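HemO (Neisseria meningitidis, PDB 1J77) binds heme and probably degrades it oxidatively, as expected of a heme oxygenase that opens the porphyrin ring. Local coordinates at residues A[67-71]-A[159-163]; A[111-116]-A[152-156]. One frame throughout, in Å; residues are numbered along the deposited sequence.

Interaction 1 (A[67-71]-A[159-163]); sequences KAIPE and HLNAL
His159 lays one face of its imidazole over the Pro70 ring at CD, a CH-pi contact in which Pro70 CD sits 4.1 Å from the centroid of the His159 ring and 25° off the ring normal. The setting is the all-helical heme oxygenase fold, where the chain leaving helix 63-68 meets the C-terminal part of helix 149-162 near the surface. Residues 67-68 are weakly bonded helix; Ile69 then turns extended (phi/psi -129/97) and Pro70 follows at -58/133, so that the helical path is left and Ala68, Ile69 and Pro70 meet the other segment. In the register, Ile69 CA lies 5.9 Å from His159 CA, and Ala68 CA 7.1 Å from Leu163 CA. His159 points its CA-to-CB bond toward the loop and, with chi1 in m, sets one ring face against Pro70 CD and Ile69 CA. Ile69, with chi1 in m, brings CG1 to 3.7 Å from His159 CB. Leu163, whose N is hydrogen-bonded to Leu160 O at 3.2 Å, is m, t; this carries CD2 to 3.6 Å from Ala68 CB. Segment 159-163 also reaches helix 11-32, where Asn161 touches Phe11 and Ala12. One water joins the two backbones, donating to Ala68 O at 2.8 Å and to His159 O at 2.9 Å.

Interaction 2 (A[111-116]-A[152-156]); sequences LYCAEG and HWRAF. With HEM (protoporphyrin IX containing Fe), chain B.
Leu111 (t, p) opens the segment, and its CG meets the edge of the Phe156 ring (chi1 t), 3.8 Å from CZ. One residue on, Tyr112 (chi1 t) places its ring beside the heme: its OH donates a 2.7 Å hydrogen bond to the propionate oxygen HEM O1D, methyl CMD lies over one ring face, and CE1 stands 3.7 Å from CH2 of Trp153 (chi1 t). That aromatic pair is oblique, with planes at 52° and centroids 6.0 Å apart. Cys113 points its CA-to-CB bond away from segment 152-156, its SG 3.5 Å from HEM CAC. The segments, from helices 104-119 and 149-162 of the heme oxygenase fold, run nearly antiparallel (165°), their axes 11.4 Å apart at closest approach, a spacing bridged by long side chains, of which Tyr112 and Trp153 also line the heme pocket. Glu115 (t, p) points toward the partner helix and places CG over the Phe156 ring, 3.6 Å from the centroid and 3° off the normal. Its carboxylate is shared: OE1 is hydrogen-bonded to Tyr60 of helix 39-60, while OE2 accepts a weak bond from His152 NE2 at 3.1 Å and 120°. Gly116, whose CA is 7.4 Å from Trp153 CA, closes the segment. Its N lies 3.4 Å from Trp153 CZ3 and its C 3.3 Å from HEM C2D, so close to the porphyrin that a beta carbon would collide with CMD.

How the interactions relate
Both contacts draw on helix 149-162, but at different depths. Interaction 2 uses a middle portion of it and is buried, its centre about 10 Å from the centre of the chain; interaction 1 uses its C-terminal part, at the surface, its centre about 19 Å from that of the chain. Chemistry follows place: aromatic rings, a shared carboxylate and the heme meet in the interior, whereas an imidazole over a proline, a few aliphatic groups and a bridging water do the work at the surface. Their centres are 11 Å apart, and the two sites join through Ile69 CD1 and Leu111 CD2 at 4.3 Å and Leu160 CD1 and Tyr112 CD1 at 4.2 Å. Along the chain, interaction 2 is nested within the loop that interaction 1 closes.

Interaction 1 (A[67-71]-A[159-163])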
loop_
_atom_site.group_PDB
_atom_site.type_symbol
_atom_site.label_atom_id
_atom_site.label_comp_id
_atom_site.label_asym_id
_atom_site.label_seq_id
_atom_site.Cartn_x
_atom_site.Cartn_y
_atom_site.Cartn_z
ATOM N N LYS A 67 1.172 3.284 -20.651
ATOM C CA LYS A 67 1.539 4.130 -21.795
ATOM C C LYS A 67 1.851 5.530 -21.292
ATOM O O LYS A 67 2.593 6.289 -21.936
ATOM C CB LYS A 67 0.388 4.186 -22.798
ATOM C CG LYS A 67 0.278 2.966 -23.704
ATOM C CD LYS A 67 1.577 2.691 -24.460
ATOM C CE LYS A 67 1.380 1.596 -25.505
ATOM N NZ LYS A 67 2.681 0.880 -25.774
ATOM N N ALA A 68 1.280 5.894 -20.143
ATOM C CA ALA A 68 1.516 7.207 -19.565
ATOM C C ALA A 68 2.655 7.149 -18.578
ATOM O O ALA A 68 3.324 8.142 -18.335
ATOM C CB ALA A 68 0.275 7.733 -18.906
ATOM N N ILE A 69 2.873 5.972 -17.985
ATOM C CA ILE A 69 3.893 5.802 -16.957
ATOM C C ILE A 69 4.765 4.615 -17.311
ATOM O O ILE A 69 4.417 3.466 -17.009
ATOM C CB ILE A 69 3.240 5.557 -15.574
ATOM C CG1 ILE A 69 2.333 6.716 -15.167
ATOM C CG2 ILE A 69 4.324 5.323 -14.537
ATOM C CD1 ILE A 69 1.458 6.384 -13.926
ATOM N N PRO A 70 5.913 4.866 -17.934
ATOM C CA PRO A 70 6.779 3.778 -18.394
ATOM C C PRO A 70 7.241 2.806 -17.318
ATOM O O PRO A 70 7.701 3.231 -16.285
ATOM C CB PRO A 70 7.991 4.524 -18.972
ATOM C CG PRO A 70 7.929 5.863 -18.339
ATOM C CD PRO A 70 6.472 6.182 -18.306
ATOM N N GLU A 71 7.128 1.509 -17.599
ATOM C CA GLU A 71 7.582 0.439 -16.718
ATOM C C GLU A 71 6.738 0.283 -15.462
ATOM O O GLU A 71 7.168 -0.340 -14.499
ATOM C CB GLU A 71 9.050 0.657 -16.348
ATOM C CG GLU A 71 9.960 0.641 -17.564
ATOM C CD GLU A 71 10.042 -0.731 -18.189
ATOM O OE1 GLU A 71 11.056 -1.437 -17.965
ATOM O OE2 GLU A 71 9.091 -1.101 -18.914
ATOM N N HIS A 159 5.221 11.641 -13.148
ATOM C CA HIS A 159 4.276 10.973 -14.043
ATOM C C HIS A 159 2.839 11.172 -13.599
ATOM O O HIS A 159 1.946 11.356 -14.428
ATOM C CB HIS A 159 4.595 9.483 -14.148
ATOM C CG HIS A 159 5.890 9.173 -14.836
ATOM N ND1 HIS A 159 6.819 8.301 -14.308
ATOM C CD2 HIS A 159 6.405 9.600 -16.014
ATOM C CE1 HIS A 159 7.850 8.208 -15.126
ATOM N NE2 HIS A 159 7.632 8.997 -16.164
ATOM N N LEU A 160 2.597 11.119 -12.285
ATOM C CA LEU A 160 1.252 11.340 -11.772
ATOM C C LEU A 160 0.739 12.742 -12.122
ATOM O O LEU A 160 -0.380 12.913 -12.610
ATOM C CB LEU A 160 1.205 11.135 -10.246
ATOM C CG LEU A 160 1.106 9.724 -9.698
ATOM C CD1 LEU A 160 0.929 9.823 -8.176
ATOM C CD2 LEU A 160 -0.040 8.959 -10.338
ATOM N N ASN A 161 1.557 13.753 -11.851
ATOM C CA ASN A 161 1.199 15.124 -12.153
ATOM C C ASN A 161 1.019 15.345 -13.660
ATOM O O ASN A 161 0.113 16.067 -14.096
ATOM C CB ASN A 161 2.297 16.033 -11.614
ATOM C CG ASN A 161 2.327 16.042 -10.120
ATOM O OD1 ASN A 161 3.394 16.090 -9.501
ATOM N ND2 ASN A 161 1.148 16.010 -9.529
ATOM N N ALA A 162 1.848 14.664 -14.424
ATOM C CA ALA A 162 1.828 14.797 -15.891
ATOM C C ALA A 162 0.617 14.139 -16.544
ATOM O O ALA A 162 0.394 14.337 -17.743
ATOM C CB ALA A 162 3.099 14.267 -16.480
ATOM N N LEU A 163 -0.165 13.343 -15.804
ATOM C CA LEU A 163 -1.393 12.794 -16.382
ATOM C C LEU A 163 -2.278 13.971 -16.737
ATOM O O LEU A 163 -3.180 13.860 -17.557
ATOM C CB LEU A 163 -2.142 11.859 -15.422
ATOM C CG LEU A 163 -1.351 10.644 -14.955
ATOM C CD1 LEU A 163 -2.140 9.883 -13.896
ATOM C CD2 LEU A 163 -0.883 9.694 -16.070
HETATM O O HOH W 1 2.652 10.543 -17.129
#

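Interaction 2 (A[111-116]-A[152-156])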
loop_
_atom_site.group_PDB
_atom_site.type_symbol
_atom_site.label_atom_id
_atom_site.label_comp_id
_atom_site.label_asym_id
_atom_site.label_seq_id
_atom_site.Cartn_x
_atom_site.Cartn_y
_atom_site.Cartn_z
ATOM N N LEU A 111 -3.630 3.542 -7.080
ATOM C CA LEU A 111 -2.255 3.488 -7.438
ATOM C C LEU A 111 -1.337 4.410 -6.583
ATOM O O LEU A 111 -0.252 3.991 -6.190
ATOM C CB LEU A 111 -2.104 3.791 -8.949
ATOM C CG LEU A 111 -0.676 3.739 -9.459
ATOM C CD1 LEU A 111 -0.015 2.454 -9.294
ATOM C CD2 LEU A 111 -0.636 4.187 -10.933
ATOM N N TYR A 112 -1.769 5.636 -6.372
ATOM C CA TYR A 112 -1.091 6.575 -5.457
ATOM C C TYR A 112 -0.905 5.922 -4.068
ATOM O O TYR A 112 0.223 5.879 -3.538
ATOM C CB TYR A 112 -1.903 7.875 -5.359
ATOM C CG TYR A 112 -1.499 8.722 -4.167
ATOM C CD1 TYR A 112 -0.328 9.491 -4.191
ATOM C CD2 TYR A 112 -2.270 8.706 -3.029
ATOM C CE1 TYR A 112 0.053 10.223 -3.077
ATOM C CE2 TYR A 112 -1.886 9.417 -1.885
ATOM C CZ TYR A 112 -0.723 10.185 -1.915
ATOM O OH TYR A 112 -0.354 10.915 -0.762
ATOM N N CYS A 113 -1.956 5.331 -3.532
ATOM C CA CYS A 113 -1.923 4.727 -2.179
ATOM C C CYS A 113 -0.918 3.597 -2.161
ATOM O O CYS A 113 -0.051 3.541 -1.300
ATOM C CB CYS A 113 -3.300 4.235 -1.872
ATOM S SG CYS A 113 -3.520 3.571 -0.272
ATOM N N ALA A 114 -1.002 2.669 -3.127
ATOM C CA ALA A 114 -0.056 1.595 -3.115
ATOM C C ALA A 114 1.389 2.013 -3.341
ATOM O O ALA A 114 2.310 1.460 -2.733
ATOM C CB ALA A 114 -0.457 0.490 -4.159
ATOM N N GLU A 115 1.598 2.969 -4.259
ATOM C CA GLU A 115 2.947 3.328 -4.571
ATOM C C GLU A 115 3.560 4.158 -3.421
ATOM O O GLU A 115 4.744 3.965 -3.075
ATOM C CB GLU A 115 3.036 3.975 -5.955
ATOM C CG GLU A 115 4.477 4.044 -6.476
ATOM C CD GLU A 115 5.198 2.730 -6.516
ATOM O OE1 GLU A 115 4.617 1.697 -6.919
ATOM O OE2 GLU A 115 6.389 2.700 -6.173
ATOM N N GLY A 116 2.771 5.029 -2.825
ATOM C CA GLY A 116 3.240 5.737 -1.661
ATOM C C GLY A 116 3.569 4.843 -0.479
ATOM O O GLY A 116 4.461 5.175 0.295
ATOM N N HIS A 152 12.902 7.186 -6.627
ATOM C CA HIS A 152 11.812 6.481 -7.288
ATOM C C HIS A 152 10.482 7.211 -7.146
ATOM O O HIS A 152 9.769 7.414 -8.134
ATOM C CB HIS A 152 11.768 5.057 -6.745
ATOM C CG HIS A 152 10.716 4.200 -7.360
ATOM N ND1 HIS A 152 10.520 4.119 -8.724
ATOM C CD2 HIS A 152 9.798 3.375 -6.791
ATOM C CE1 HIS A 152 9.501 3.304 -8.961
ATOM N NE2 HIS A 152 9.057 2.831 -7.807
ATOM N N TRP A 153 10.140 7.626 -5.929
ATOM C CA TRP A 153 8.896 8.325 -5.670
ATOM C C TRP A 153 8.789 9.654 -6.417
ATOM O O TRP A 153 7.750 9.954 -7.008
ATOM C CB TRP A 153 8.713 8.526 -4.128
ATOM C CG TRP A 153 7.563 9.330 -3.753
ATOM C CD1 TRP A 153 7.579 10.564 -3.235
ATOM C CD2 TRP A 153 6.181 8.936 -3.823
ATOM N NE1 TRP A 153 6.303 11.022 -3.026
ATOM C CE2 TRP A 153 5.416 10.027 -3.372
ATOM C CE3 TRP A 153 5.511 7.793 -4.297
ATOM C CZ2 TRP A 153 4.040 10.007 -3.349
ATOM C CZ3 TRP A 153 4.161 7.774 -4.248
ATOM C CH2 TRP A 153 3.428 8.854 -3.800
ATOM N N ARG A 154 9.851 10.467 -6.394
ATOM C CA ARG A 154 9.842 11.744 -7.098
ATOM C C ARG A 154 9.585 11.525 -8.602
ATOM O O ARG A 154 8.819 12.249 -9.220
ATOM C CB ARG A 154 11.170 12.460 -6.825
ATOM C CG ARG A 154 11.341 12.759 -5.334
ATOM C CD ARG A 154 12.564 13.608 -4.948
ATOM N NE ARG A 154 13.199 13.037 -3.759
ATOM C CZ ARG A 154 14.407 12.487 -3.747
ATOM N NH1 ARG A 154 15.154 12.485 -4.836
ATOM N NH2 ARG A 154 14.900 11.964 -2.627
ATOM N N ALA A 155 10.172 10.483 -9.169
ATOM C CA ALA A 155 9.931 10.174 -10.592
ATOM C C ALA A 155 8.464 9.836 -10.784
ATOM O O ALA A 155 7.768 10.405 -11.645
ATOM C CB ALA A 155 10.792 9.015 -11.032
ATOM N N PHE A 156 7.970 8.939 -9.928
ATOM C CA PHE A 156 6.603 8.527 -10.008
ATOM C C PHE A 156 5.706 9.742 -9.905
ATOM O O PHE A 156 4.746 9.910 -10.671
ATOM C CB PHE A 156 6.289 7.568 -8.847
ATOM C CG PHE A 156 4.930 6.962 -8.934
ATOM C CD1 PHE A 156 4.669 5.960 -9.865
ATOM C CD2 PHE A 156 3.897 7.403 -8.114
ATOM C CE1 PHE A 156 3.429 5.424 -9.950
ATOM C CE2 PHE A 156 2.647 6.847 -8.210
ATOM C CZ PHE A 156 2.405 5.879 -9.129
HETATM C CHA HEM B . 4.168 8.049 3.080
HETATM C CHB HEM B . 4.960 5.879 7.336
HETATM C CHC HEM B . 1.718 2.428 6.161
HETATM C CHD HEM B . 0.589 4.894 2.109
HETATM C C1A HEM B . 4.728 7.705 4.287
HETATM C C2A HEM B . 5.910 8.341 4.913
HETATM C C3A HEM B . 6.099 7.724 6.077
HETATM C C4A HEM B . 5.075 6.705 6.256
HETATM C CMA HEM B . 7.222 8.044 7.094
HETATM C CAA HEM B . 6.836 9.459 4.352
HETATM C CBA HEM B . 8.041 8.800 3.680
HETATM C CGA HEM B . 8.924 9.812 2.975
HETATM O O1A HEM B . 8.428 10.942 2.688
HETATM O O2A HEM B . 10.121 9.478 2.728
HETATM C C1B HEM B . 4.162 4.747 7.402
HETATM C C2B HEM B . 4.162 3.797 8.479
HETATM C C3B HEM B . 3.234 2.843 8.181
HETATM C C4B HEM B . 2.693 3.157 6.860
HETATM C CMB HEM B . 5.095 3.954 9.707
HETATM C CAB HEM B . 2.886 1.583 8.975
HETATM C CBB HEM B . 2.897 1.574 10.304
HETATM C C1C HEM B . 1.186 2.773 4.947
HETATM C C2C HEM B . 0.241 1.973 4.170
HETATM C C3C HEM B . -0.108 2.689 3.090
HETATM C C4C HEM B . 0.662 3.902 3.058
HETATM C CMC HEM B . -0.327 0.628 4.646
HETATM C CAC HEM B . -1.083 2.320 1.981
HETATM C CBC HEM B . -2.000 1.380 2.194
HETATM C C1D HEM B . 1.447 5.946 2.045
HETATM C C2D HEM B . 1.402 6.908 0.974
HETATM C C3D HEM B . 2.483 7.900 1.269
HETATM C C4D HEM B . 3.089 7.423 2.489
HETATM C CMD HEM B . 0.421 6.896 -0.199
HETATM C CAD HEM B . 2.931 9.102 0.437
HETATM C CBD HEM B . 2.566 10.415 1.064
HETATM C CGD HEM B . 2.985 11.453 0.047
HETATM O O1D HEM B . 2.160 11.755 -0.849
HETATM O O2D HEM B . 4.114 12.019 0.176
HETATM N NA HEM B . 4.272 6.719 5.129
HETATM N NB HEM B . 3.229 4.350 6.455
HETATM N NC HEM B . 1.413 3.907 4.224
HETATM N ND HEM B . 2.461 6.262 2.960
HETATM FE FE HEM B . 2.776 5.386 4.736
HETATM O O HOH W 2 4.063 4.285 3.766
#